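Local coordinates for NudC domain-containing protein 2 (Mus musculus, PDB 2RH0) that may regulate the LIS1/dynein pathway by stabilizing LIS1, with which it interacts, together with the Hsp90 chaperone, at residues 7-12 with 112-117; 25-30 with 57-62; 40-45 with 49-54. All blocks are in the same frame, centred on the assembly; numbering follows the deposited sequence. Where two conformers were deposited one is given.

Interaction 1 (7-12 with 112-117)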
ATOM      1  N   GLY A   7      -0.035   5.832  -5.693  1.00 28.98           N
ATOM      2  CA  GLY A   7      -1.421   6.226  -5.602  1.00 29.71           C
ATOM      3  C   GLY A   7      -2.469   5.103  -5.504  1.00 29.19           C
ATOM      4  O   GLY A   7      -3.671   5.379  -5.575  1.00 29.13           O
ATOM      5  N   VAL A   8      -2.053   3.853  -5.369  1.00 28.40           N
ATOM      6  CA  VAL A   8      -3.020   2.792  -5.116  1.00 33.00           C
ATOM      7  C   VAL A   8      -3.469   2.884  -3.663  1.00 32.11           C
ATOM      8  O   VAL A   8      -2.703   3.053  -2.732  1.00 34.81           O
ATOM      9  CB  VAL A   8      -2.520   1.398  -5.496  1.00 36.09           C
ATOM     10  CG1 VAL A   8      -3.573   0.373  -5.263  1.00 42.36           C
ATOM     11  CG2 VAL A   8      -2.169   1.400  -6.939  1.00 43.01           C
ATOM     12  N   VAL A   9      -4.762   2.772  -3.512  1.00 28.49           N
ATOM     13  CA  VAL A   9      -5.411   3.004  -2.267  1.00 29.61           C
ATOM     14  C   VAL A   9      -5.906   1.678  -1.704  1.00 26.85           C
ATOM     15  O   VAL A   9      -6.834   1.051  -2.292  1.00 25.57           O
ATOM     16  CB  VAL A   9      -6.610   3.931  -2.520  1.00 32.99           C
ATOM     17  CG1 VAL A   9      -6.768   4.872  -1.316  1.00 44.08           C
ATOM     18  CG2 VAL A   9      -6.453   4.716  -3.939  1.00 33.27           C
ATOM     19  N   PRO A  10      -5.284   1.210  -0.616  1.00 25.43           N
ATOM     20  CA  PRO A  10      -5.692  -0.041  -0.017  1.00 24.28           C
ATOM     21  C   PRO A  10      -6.790   0.002   1.018  1.00 25.89           C
ATOM     22  O   PRO A  10      -7.104   1.056   1.595  1.00 26.89           O
ATOM     23  CB  PRO A  10      -4.416  -0.534   0.633  1.00 24.36           C
ATOM     24  CG  PRO A  10      -3.721   0.694   1.062  1.00 25.61           C
ATOM     25  CD  PRO A  10      -4.126   1.787   0.114  1.00 27.58           C
ATOM     26  N   CYS A  11      -7.428  -1.165   1.187  1.00 26.70           N
ATOM     27  CA  CYS A  11      -8.370  -1.402   2.282  1.00 25.26           C
ATOM     28  C   CYS A  11      -7.714  -2.518   3.068  1.00 25.27           C
ATOM     29  O   CYS A  11      -7.449  -3.584   2.528  1.00 25.97           O
ATOM     30  CB  CYS A  11      -9.745  -1.792   1.739  1.00 28.57           C
ATOM     31  SG  CYS A  11     -11.020  -2.060   3.007  1.00 31.37           S
ATOM     32  N   GLY A  12      -7.368  -2.237   4.322  1.00 25.05           N
ATOM     33  CA  GLY A  12      -6.777  -3.216   5.187  1.00 24.53           C
ATOM     34  C   GLY A  12      -7.809  -4.215   5.683  1.00 25.87           C
ATOM     35  O   GLY A  12      -8.983  -3.908   5.833  1.00 26.93           O
ATOM     36  N   GLN A 112       0.544  13.458  -4.907  1.00 25.06           N
ATOM     37  CA  GLN A 112       0.737  14.504  -3.881  1.00 27.42           C
ATOM     38  C   GLN A 112      -0.617  14.975  -3.408  1.00 28.26           C
ATOM     39  O   GLN A 112      -0.788  15.302  -2.234  1.00 26.86           O
ATOM     40  CB  GLN A 112       1.439  15.715  -4.459  1.00 28.12           C
ATOM     41  CG  GLN A 112       2.857  15.490  -4.874  1.00 32.91           C
ATOM     42  CD  GLN A 112       3.616  16.818  -5.253  1.00 32.44           C
ATOM     43  OE1 GLN A 112       3.243  17.930  -4.861  1.00 34.04           O
ATOM     44  NE2 GLN A 112       4.677  16.662  -6.005  1.00 34.72           N
ATOM     45  N   ASP A 113      -1.577  15.048  -4.347  1.00 27.13           N
ATOM     46  CA  ASP A 113      -2.910  15.538  -4.013  1.00 25.74           C
ATOM     47  C   ASP A 113      -3.626  14.476  -3.166  1.00 25.43           C
ATOM     48  O   ASP A 113      -4.323  14.840  -2.215  1.00 27.48           O
ATOM     49  CB  ASP A 113      -3.752  15.951  -5.251  1.00 25.01           C
ATOM     50  CG  ASP A 113      -5.113  16.501  -4.837  1.00 30.54           C
ATOM     51  OD1 ASP A 113      -5.113  17.498  -4.111  1.00 41.14           O
ATOM     52  OD2 ASP A 113      -6.158  15.901  -5.142  1.00 35.36           O
ATOM     53  N   GLN A 114      -3.480  13.191  -3.523  1.00 24.13           N
ATOM     54  CA  GLN A 114      -4.053  12.108  -2.728  1.00 24.68           C
ATOM     55  C   GLN A 114      -3.500  12.144  -1.312  1.00 27.24           C
ATOM     56  O   GLN A 114      -4.233  11.991  -0.349  1.00 26.54           O
ATOM     57  CB  GLN A 114      -3.736  10.761  -3.310  1.00 24.30           C
ATOM     58  CG  GLN A 114      -4.485  10.379  -4.617  1.00 24.51           C
ATOM     59  CD  GLN A 114      -3.908   9.138  -5.255  1.00 28.41           C
ATOM     60  OE1 GLN A 114      -2.857   9.215  -5.877  1.00 29.39           O
ATOM     61  NE2 GLN A 114      -4.602   7.968  -5.126  1.00 26.41           N
HETATM   62  N   MSE A 115      -2.182  12.284  -1.199  1.00 26.41           N
HETATM   63  CA  MSE A 115      -1.544  12.347   0.103  1.00 25.90           C
HETATM   64  C   MSE A 115      -2.053  13.490   0.920  1.00 25.87           C
HETATM   65  O   MSE A 115      -2.362  13.311   2.082  1.00 28.86           O
HETATM   66  CB  MSE A 115      -0.019  12.414  -0.056  1.00 26.25           C
HETATM   67  CG  MSE A 115       0.585  11.104  -0.531  1.00 28.24           C
HETATM   68 SE   MSE A 115       2.514  11.224  -0.762  0.75 29.71          SE
HETATM   69  CE  MSE A 115       2.930   9.376  -0.878  1.00 19.63           C
ATOM     70  N   GLN A 116      -2.173  14.671   0.322  1.00 26.60           N
ATOM     71  CA  GLN A 116      -2.652  15.857   1.028  1.00 26.54           C
ATOM     72  C   GLN A 116      -4.094  15.692   1.520  1.00 27.13           C
ATOM     73  O   GLN A 116      -4.440  16.117   2.619  1.00 26.80           O
ATOM     74  CB  GLN A 116      -2.550  17.091   0.115  1.00 28.57           C
ATOM     75  CG  GLN A 116      -3.010  18.363   0.806  1.00 30.94           C
ATOM     76  CD  GLN A 116      -2.109  18.726   1.982  1.00 34.90           C
ATOM     77  OE1 GLN A 116      -1.038  19.260   1.790  1.00 35.13           O
ATOM     78  NE2 GLN A 116      -2.543  18.417   3.199  1.00 29.98           N
ATOM     79  N   ARG A 117      -4.942  15.120   0.663  1.00 24.48           N
ATOM     80  CA  ARG A 117      -6.293  14.843   1.034  1.00 23.75           C
ATOM     81  C   ARG A 117      -6.406  13.915   2.220  1.00 23.26           C
ATOM     82  O   ARG A 117      -7.244  14.146   3.047  1.00 25.35           O
ATOM     83  CB  ARG A 117      -7.075  14.252  -0.143  1.00 23.74           C
ATOM     84  CG  ARG A 117      -7.457  15.299  -1.141  1.00 28.19           C
ATOM     85  CD  ARG A 117      -8.227  14.642  -2.281  1.00 25.51           C
ATOM     86  NE  ARG A 117      -8.797  15.667  -3.101  1.00 28.70           N
ATOM     87  CZ  ARG A 117      -9.988  16.228  -2.886  1.00 22.71           C
ATOM     88  NH1 ARG A 117     -10.726  15.861  -1.880  1.00 28.87           N
ATOM     89  NH2 ARG A 117     -10.402  17.178  -3.703  1.00 28.59           N
TER
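The side-chain amide of Gln114 reaches Gly7 with the glycine carbonyl oxygen close to the amide plane, its NE2 turned to that oxygen and its OE1 resting near the glycine alpha carbon. NE2 donates to Gly7 O at 2.8 Å, the one hydrogen bond between 7-12 and 112-117, with an N-H...O angle of 155°. At the carbonyl the approach is bent, with a C=O...N angle of 122° and the donor tilted from the carbonyl plane. On the other half of the amide, OE1 of Gln114 comes to 3.3 Å from Gly7 CA, a fit that relies on the bare alpha carbon of glycine. Gly7 also has a positive phi, which suits glycine in its own right.

Gln114 reaches this far because its CG stands beside the backbone N (chi1 -72°) and the chain runs on extended, carrying the amide out from the helix. The contact joins the segment leading into strand 11-12, at the edge of one sheet of the p23-like CS fold, to the C-terminal helix 109-127, 100 residues later in sequence. It is narrow: the backbones come no closer than 7.1 Å, between Gly7 CA and Gln114 CA, and about 99 Å² is buried in all. Val9 adds a loose methyl contact, its CG2 lying 3.9 Å from Gln114 NE2, with the two side chains slanting across each other.

On the same helix Arg117 and Asp113, one turn apart, pair with each other in a salt bridge. The second subunit packs here, its own Gln114 on Val9 and its Val9 on Gln114, while Ser6 of that subunit is hydrogen-bonded to the backbone N of Gly12.

Interaction 2 (25-30 with 57-62)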
ATOM      1  N   VAL A  25      -8.696  -6.489  -9.650  1.00 23.92           N
ATOM      2  CA  VAL A  25      -8.771  -6.492  -8.193  1.00 22.54           C
ATOM      3  C   VAL A  25      -7.563  -7.226  -7.640  1.00 22.43           C
ATOM      4  O   VAL A  25      -7.159  -8.263  -8.178  1.00 23.85           O
ATOM      5  CB  VAL A  25     -10.095  -7.095  -7.702  1.00 22.37           C
ATOM      6  CG1 VAL A  25     -10.135  -7.111  -6.166  1.00 22.34           C
ATOM      7  CG2 VAL A  25     -11.288  -6.322  -8.339  1.00 21.11           C
ATOM      8  N   PHE A  26      -6.959  -6.678  -6.580  1.00 22.15           N
ATOM      9  CA  PHE A  26      -5.722  -7.215  -6.002  1.00 23.14           C
ATOM     10  C   PHE A  26      -5.994  -7.599  -4.580  1.00 23.18           C
ATOM     11  O   PHE A  26      -6.639  -6.853  -3.860  1.00 22.51           O
ATOM     12  CB  PHE A  26      -4.591  -6.160  -6.072  1.00 26.58           C
ATOM     13  CG  PHE A  26      -4.260  -5.732  -7.495  1.00 27.69           C
ATOM     14  CD1 PHE A  26      -5.028  -4.804  -8.141  1.00 28.38           C
ATOM     15  CD2 PHE A  26      -3.175  -6.279  -8.173  1.00 26.75           C
ATOM     16  CE1 PHE A  26      -4.771  -4.438  -9.441  1.00 25.53           C
ATOM     17  CE2 PHE A  26      -2.903  -5.895  -9.484  1.00 27.57           C
ATOM     18  CZ  PHE A  26      -3.711  -4.978 -10.108  1.00 26.28           C
ATOM     19  N   ILE A  27      -5.573  -8.797  -4.206  1.00 21.58           N
ATOM     20  CA  ILE A  27      -5.757  -9.307  -2.845  1.00 22.97           C
ATOM     21  C   ILE A  27      -4.401  -9.740  -2.366  1.00 23.62           C
ATOM     22  O   ILE A  27      -3.818 -10.641  -2.946  1.00 23.77           O
ATOM     23  CB  ILE A  27      -6.755 -10.523  -2.749  1.00 23.07           C
ATOM     24  CG1 ILE A  27      -8.020 -10.257  -3.575  1.00 24.34           C
ATOM     25  CG2 ILE A  27      -7.104 -10.827  -1.254  1.00 20.72           C
ATOM     26  CD1 ILE A  27      -8.951 -11.452  -3.659  1.00 24.82           C
ATOM     27  N   GLU A  28      -3.895  -9.095  -1.313  1.00 22.95           N
ATOM     28  CA  GLU A  28      -2.637  -9.464  -0.714  1.00 27.09           C
ATOM     29  C   GLU A  28      -2.843 -10.076   0.655  1.00 28.45           C
ATOM     30  O   GLU A  28      -3.302  -9.412   1.582  1.00 29.98           O
ATOM     31  CB  GLU A  28      -1.710  -8.221  -0.641  1.00 29.30           C
ATOM     32  CG  GLU A  28      -1.455  -7.616  -2.037  1.00 32.21           C
ATOM     33  CD  GLU A  28      -0.435  -6.532  -2.052  1.00 35.75           C
ATOM     34  OE1 GLU A  28      -0.062  -6.055  -0.962  1.00 43.28           O
ATOM     35  OE2 GLU A  28      -0.017  -6.163  -3.171  1.00 41.40           O
ATOM     36  N   VAL A  29      -2.471 -11.341   0.793  1.00 27.53           N
ATOM     37  CA  VAL A  29      -2.745 -12.131   1.999  1.00 28.64           C
ATOM     38  C   VAL A  29      -1.433 -12.502   2.675  1.00 31.32           C
ATOM     39  O   VAL A  29      -0.648 -13.216   2.101  1.00 31.89           O
ATOM     40  CB  VAL A  29      -3.552 -13.406   1.617  1.00 28.47           C
ATOM     41  CG1 VAL A  29      -4.022 -14.207   2.858  1.00 25.18           C
ATOM     42  CG2 VAL A  29      -4.735 -13.015   0.708  1.00 24.86           C
ATOM     43  N   GLN A  30      -1.162 -11.963   3.865  1.00 32.21           N
ATOM     44  CA  GLN A  30       0.027 -12.343   4.613  1.00 34.71           C
ATOM     45  C   GLN A  30      -0.031 -13.802   5.022  1.00 32.23           C
ATOM     46  O   GLN A  30      -1.062 -14.296   5.448  1.00 34.29           O
ATOM     47  CB  GLN A  30       0.190 -11.474   5.860  1.00 36.68           C
ATOM     48  CG  GLN A  30       0.504 -10.007   5.525  1.00 46.37           C
ATOM     49  CD  GLN A  30       1.851  -9.842   4.862  1.00 54.46           C
ATOM     50  OE1 GLN A  30       2.849 -10.384   5.348  1.00 68.85           O
ATOM     51  NE2 GLN A  30       1.897  -9.101   3.747  1.00 47.75           N
ATOM     52  N   GLU A  57      -8.250 -22.387   6.336  1.00 42.31           N
ATOM     53  CA  GLU A  57      -8.961 -21.465   5.449  1.00 42.76           C
ATOM     54  C   GLU A  57      -8.682 -20.060   5.896  1.00 40.24           C
ATOM     55  O   GLU A  57      -8.893 -19.745   7.066  1.00 40.05           O
ATOM     56  CB  GLU A  57     -10.467 -21.721   5.499  1.00 44.13           C
ATOM     57  CG  GLU A  57     -11.315 -20.863   4.569  1.00 49.14           C
ATOM     58  CD  GLU A  57     -12.808 -21.001   4.877  1.00 52.20           C
ATOM     59  OE1 GLU A  57     -13.347 -22.137   4.806  1.00 62.63           O
ATOM     60  OE2 GLU A  57     -13.440 -19.963   5.212  1.00 64.75           O
ATOM     61  N   ILE A  58      -8.187 -19.221   4.982  1.00 36.54           N
ATOM     62  CA  ILE A  58      -7.891 -17.820   5.294  1.00 35.70           C
ATOM     63  C   ILE A  58      -8.932 -16.857   4.726  1.00 35.13           C
ATOM     64  O   ILE A  58      -9.273 -15.863   5.355  1.00 32.22           O
ATOM     65  CB  ILE A  58      -6.538 -17.383   4.735  1.00 36.40           C
ATOM     66  CG1 ILE A  58      -5.446 -18.386   5.063  1.00 40.72           C
ATOM     67  CG2 ILE A  58      -6.186 -16.042   5.274  1.00 37.31           C
ATOM     68  CD1 ILE A  58      -5.380 -18.747   6.497  1.00 46.64           C
ATOM     69  N   LEU A  59      -9.456 -17.170   3.544  1.00 32.45           N
ATOM     70  CA  LEU A  59     -10.392 -16.316   2.887  1.00 33.50           C
ATOM     71  C   LEU A  59     -11.313 -17.158   2.032  1.00 32.43           C
ATOM     72  O   LEU A  59     -10.880 -18.074   1.371  1.00 33.13           O
ATOM     73  CB  LEU A  59      -9.615 -15.333   2.025  1.00 33.96           C
ATOM     74  CG  LEU A  59     -10.313 -14.640   0.883  1.00 35.57           C
ATOM     75  CD1 LEU A  59     -11.389 -13.683   1.410  1.00 42.47           C
ATOM     76  CD2 LEU A  59      -9.253 -13.905   0.091  1.00 40.26           C
ATOM     77  N   LYS A  60     -12.595 -16.852   2.048  1.00 31.43           N
ATOM     78  CA  LYS A  60     -13.551 -17.625   1.276  1.00 33.08           C
ATOM     79  C   LYS A  60     -14.817 -16.838   1.215  1.00 31.89           C
ATOM     80  O   LYS A  60     -15.331 -16.439   2.257  1.00 33.26           O
ATOM     81  CB  LYS A  60     -13.861 -18.941   1.978  1.00 33.10           C
ATOM     82  CG  LYS A  60     -14.796 -19.869   1.183  1.00 38.63           C
ATOM     83  CD  LYS A  60     -15.216 -21.049   2.025  1.00 41.80           C
ATOM     84  CE  LYS A  60     -15.514 -22.281   1.183  1.00 53.65           C
ATOM     85  NZ  LYS A  60     -16.330 -21.997  -0.022  1.00 59.16           N
ATOM     86  N   GLY A  61     -15.346 -16.637   0.023  1.00 27.89           N
ATOM     87  CA  GLY A  61     -16.618 -15.977  -0.075  1.00 29.10           C
ATOM     88  C   GLY A  61     -16.961 -15.582  -1.469  1.00 27.77           C
ATOM     89  O   GLY A  61     -16.225 -15.865  -2.405  1.00 27.84           O
ATOM     90  N   LYS A  62     -18.093 -14.905  -1.568  1.00 29.07           N
ATOM     91  CA  LYS A  62     -18.654 -14.479  -2.820  1.00 31.35           C
ATOM     92  C   LYS A  62     -18.110 -13.110  -3.120  1.00 29.54           C
ATOM     93  O   LYS A  62     -18.136 -12.205  -2.250  1.00 30.08           O
ATOM     94  CB  LYS A  62     -20.170 -14.407  -2.718  1.00 32.33           C
ATOM     95  CG  LYS A  62     -20.857 -14.086  -4.025  1.00 34.44           C
ATOM     96  CD  LYS A  62     -22.287 -13.747  -3.794  1.00 42.28           C
ATOM     97  CE  LYS A  62     -23.144 -13.944  -5.022  1.00 48.63           C
ATOM     98  NZ  LYS A  62     -24.530 -13.481  -4.683  1.00 52.91           N
TER
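The contact lies in the apolar interior between the two antiparallel sheets of the CS domain, where strand 24-30 of one sheet faces strand 56-62 of the other. Two pairs of aliphatic side chains bridge the gap. Val29 CG1 meets Ile58 CG2 at 3.7 Å, the two side chains passing at a slant; Ile27 CG2 meets Leu59 CD2 at 4.0 Å, these two reaching for each other end on. The backbones stay well apart, the nearest alpha carbons, Val29 CA and Ile58 CA, being 8.3 Å from each other, a spacing filled by branched side chains.

Val29 presents CG1 because that methyl is anti to the backbone N (chi1 -173°). Leu59 likewise sends CG away from its backbone N (chi1 159°), which lets CD2 point across to Ile27. That Ile58 and Leu59, consecutive in the chain, can both face inward follows from a classic beta bulge opposite Leu51: the extra residue breaks the usual up-and-down order, and the helix-like psi of Ile58 (-36°) marks the place. Such packing of one sheet on another is the beta-sandwich arrangement of p23-like CS domains.

Trp15 touches Ile27, Val29 and Ile58, and Leu51 lies against Val29. On its outer edge strand 24-30 pairs antiparallel, through residues 25-30, with a strand of the second subunit, so that the sheet runs on across the interface; Lys62 forms a salt bridge with Glu102 of that subunit.

Interaction 3 (40-45 with 49-54)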
ATOM      1  N   ILE A  40      -0.584 -24.250  -0.568  1.00 26.51           N
ATOM      2  CA  ILE A  40      -1.649 -23.367  -0.970  1.00 26.25           C
ATOM      3  C   ILE A  40      -2.738 -24.118  -1.731  1.00 28.25           C
ATOM      4  O   ILE A  40      -2.424 -24.848  -2.664  1.00 28.18           O
ATOM      5  CB  ILE A  40      -1.101 -22.270  -1.974  1.00 27.21           C
ATOM      6  CG1 ILE A  40       0.067 -21.438  -1.389  1.00 27.88           C
ATOM      7  CG2 ILE A  40      -2.188 -21.314  -2.476  1.00 22.54           C
ATOM      8  CD1 ILE A  40      -0.175 -20.867  -0.089  1.00 30.54           C
ATOM      9  N   GLN A  41      -3.992 -23.940  -1.320  1.00 28.74           N
ATOM     10  CA  GLN A  41      -5.115 -24.343  -2.168  0.50 27.89           C
ATOM     11  C   GLN A  41      -5.929 -23.076  -2.413  1.00 26.99           C
ATOM     12  O   GLN A  41      -6.358 -22.382  -1.499  1.00 28.02           O
ATOM     13  CB  GLN A  41      -5.966 -25.468  -1.587  0.50 28.78           C
ATOM     14  CG  GLN A  41      -6.844 -26.185  -2.663  0.50 34.04           C
ATOM     15  CD  GLN A  41      -6.013 -26.963  -3.705  0.50 36.32           C
ATOM     16  OE1 GLN A  41      -6.007 -26.628  -4.896  0.50 45.60           O
ATOM     17  NE2 GLN A  41      -5.286 -27.971  -3.248  0.50 36.09           N
ATOM     18  N   CYS A  42      -6.094 -22.749  -3.679  1.00 25.59           N
ATOM     19  CA  CYS A  42      -6.765 -21.533  -4.072  1.00 26.41           C
ATOM     20  C   CYS A  42      -7.670 -21.805  -5.264  1.00 29.09           C
ATOM     21  O   CYS A  42      -7.220 -22.310  -6.281  1.00 29.23           O
ATOM     22  CB  CYS A  42      -5.720 -20.518  -4.451  1.00 27.74           C
ATOM     23  SG  CYS A  42      -6.329 -18.862  -4.824  1.00 28.59           S
ATOM     24  N   GLY A  43      -8.946 -21.493  -5.105  1.00 28.88           N
ATOM     25  CA  GLY A  43      -9.939 -21.603  -6.180  1.00 28.22           C
ATOM     26  C   GLY A  43     -10.409 -20.202  -6.535  1.00 28.13           C
ATOM     27  O   GLY A  43     -10.852 -19.439  -5.666  1.00 29.14           O
ATOM     28  N   LEU A  44     -10.294 -19.853  -7.803  1.00 28.48           N
ATOM     29  CA  LEU A  44     -10.711 -18.556  -8.288  1.00 30.24           C
ATOM     30  C   LEU A  44     -11.832 -18.762  -9.310  1.00 34.20           C
ATOM     31  O   LEU A  44     -11.594 -19.229 -10.413  1.00 37.46           O
ATOM     32  CB  LEU A  44      -9.531 -17.808  -8.890  1.00 31.04           C
ATOM     33  CG  LEU A  44      -8.327 -17.632  -7.927  1.00 30.75           C
ATOM     34  CD1 LEU A  44      -7.132 -16.971  -8.625  1.00 28.77           C
ATOM     35  CD2 LEU A  44      -8.723 -16.861  -6.642  1.00 27.23           C
ATOM     36  N   GLN A  45     -13.073 -18.475  -8.923  1.00 34.00           N
ATOM     37  CA  GLN A  45     -14.195 -18.640  -9.839  1.00 35.73           C
ATOM     38  C   GLN A  45     -14.679 -17.257 -10.162  1.00 35.04           C
ATOM     39  O   GLN A  45     -14.232 -16.289  -9.536  1.00 32.80           O
ATOM     40  CB  GLN A  45     -15.305 -19.450  -9.205  1.00 35.17           C
ATOM     41  CG  GLN A  45     -14.881 -20.860  -8.860  1.00 43.99           C
ATOM     42  CD  GLN A  45     -15.537 -21.379  -7.587  1.00 52.18           C
ATOM     43  OE1 GLN A  45     -16.362 -22.278  -7.636  1.00 65.25           O
ATOM     44  NE2 GLN A  45     -15.156 -20.813  -6.436  1.00 60.54           N
ATOM     45  N   VAL A  49     -14.166 -16.893  -4.434  1.00 27.08           N
ATOM     46  CA  VAL A  49     -12.754 -17.127  -4.171  1.00 26.95           C
ATOM     47  C   VAL A  49     -12.614 -17.918  -2.884  1.00 27.29           C
ATOM     48  O   VAL A  49     -13.484 -17.847  -2.010  1.00 28.32           O
ATOM     49  CB  VAL A  49     -11.914 -15.810  -4.056  1.00 28.75           C
ATOM     50  CG1 VAL A  49     -11.867 -15.095  -5.415  1.00 31.18           C
ATOM     51  CG2 VAL A  49     -12.459 -14.862  -2.937  1.00 24.57           C
ATOM     52  N   ALA A  50     -11.498 -18.651  -2.775  1.00 25.81           N
ATOM     53  CA  ALA A  50     -11.196 -19.482  -1.606  1.00 27.97           C
ATOM     54  C   ALA A  50      -9.718 -19.670  -1.521  1.00 27.58           C
ATOM     55  O   ALA A  50      -9.081 -19.990  -2.518  1.00 30.79           O
ATOM     56  CB  ALA A  50     -11.894 -20.859  -1.692  1.00 27.59           C
ATOM     57  N   LEU A  51      -9.172 -19.478  -0.334  1.00 27.30           N
ATOM     58  CA  LEU A  51      -7.746 -19.641  -0.104  1.00 26.25           C
ATOM     59  C   LEU A  51      -7.543 -20.298   1.237  1.00 27.03           C
ATOM     60  O   LEU A  51      -8.079 -19.848   2.248  1.00 28.14           O
ATOM     61  CB  LEU A  51      -7.043 -18.294  -0.137  1.00 26.98           C
ATOM     62  CG  LEU A  51      -5.556 -18.213   0.239  1.00 28.47           C
ATOM     63  CD1 LEU A  51      -4.607 -18.935  -0.725  1.00 22.11           C
ATOM     64  CD2 LEU A  51      -5.263 -16.804   0.272  1.00 27.49           C
ATOM     65  N   ALA A  52      -6.771 -21.374   1.230  1.00 26.49           N
ATOM     66  CA  ALA A  52      -6.387 -22.102   2.426  1.00 27.71           C
ATOM     67  C   ALA A  52      -4.879 -22.283   2.326  1.00 30.07           C
ATOM     68  O   ALA A  52      -4.367 -22.513   1.236  1.00 26.94           O
ATOM     69  CB  ALA A  52      -7.071 -23.435   2.495  1.00 28.54           C
ATOM     70  N   VAL A  53      -4.194 -22.050   3.449  1.00 32.22           N
ATOM     71  CA  VAL A  53      -2.751 -22.197   3.596  1.00 35.15           C
ATOM     72  C   VAL A  53      -2.511 -23.272   4.666  1.00 39.27           C
ATOM     73  O   VAL A  53      -3.074 -23.225   5.775  1.00 38.43           O
ATOM     74  CB  VAL A  53      -2.031 -20.897   4.034  1.00 34.98           C
ATOM     75  CG1 VAL A  53      -0.558 -21.140   4.110  1.00 35.75           C
ATOM     76  CG2 VAL A  53      -2.294 -19.764   3.076  1.00 36.32           C
ATOM     77  N   GLY A  54      -1.703 -24.268   4.319  1.00 42.68           N
ATOM     78  CA  GLY A  54      -1.451 -25.386   5.217  1.00 43.74           C
ATOM     79  C   GLY A  54      -2.743 -25.937   5.783  1.00 45.80           C
ATOM     80  O   GLY A  54      -2.823 -26.189   6.976  1.00 48.24           O
TER
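Ile40 and Val53 lie side by side and point the same way, Ile40 CD1 resting 4.0 Å from Val53 CG2. The other branch of Ile40, CG2, meets Leu51 CD1 at 3.8 Å, so the isoleucine touches two successive inward residues of the partner strand. Its CG1 stands beside the backbone N (chi1 -57°), which carries CD1 over to Val53 and leaves CG2 on the side of Leu51. At the other end of the row Leu44 CD2 crosses toward Val49 CG1 at 3.8 Å. Cys42, opposite Leu51, gives a looser contact through its CB.

These side chains are placed by a regular antiparallel ladder: segments 40-44 and 49-53 have N-to-C directions 179° apart and axes 4.8 Å apart at closest. Ile40-Val53, Cys42-Leu51 and Leu44-Val49 are non-hydrogen-bonded pairs; Gln41-Ala52 and Gly43-Ala50 are hydrogen-bonded ones, on the opposite face. Gln41 N bonds Ala52 O at 3.0 Å, and Ala52 N returns a bond to Gln41 O at 2.9 Å. Gly43 N bonds Ala50 O at 3.0 Å, whereas the return bond from Ala50 N to Gly43 O is weak. Alpha-carbon C-H...O contacts supplement the ladder, among them Cys42 CA to Ala50 O at 3.2 Å. With glycine and two alanines on it, the Gln41 face carries little apolar bulk.

Together the strands form a beta hairpin, two of the three strands of one sheet of the CS-domain sandwich. Trp74 of strand 73-77 touches Ile40 and Cys42, and Val82 and Ile84 of the second subunit pack on Ile40, Cys42 and Leu44. Within the chain, strand 40-44 is the outer strand of its sheet, while 48-53 lies in the middle, paired on its far side with strand 56-62.

In the fold
Interactions 2 and 3 are neighbours, their centres about 8 Å apart, and share a sheet through strands 48-53 and 56-62. Leu51 joins them: its N lies 2.8 Å from Leu59 O and its O 2.8 Å from Ile58 N, probable hydrogen bonds at the bulge, while its CD2 packs on Val29 CG2 at 3.8 Å. The hairpin of interaction 3 continues the sheet that carries Ile58 and Leu59. Interaction 1 lies on the other side of the chain's centre, about 22 Å from interaction 2 and 29 Å from interaction 3 between centres, yet strand 11-12 belongs to the same sheet as 24-30. All three contacts touch the second subunit.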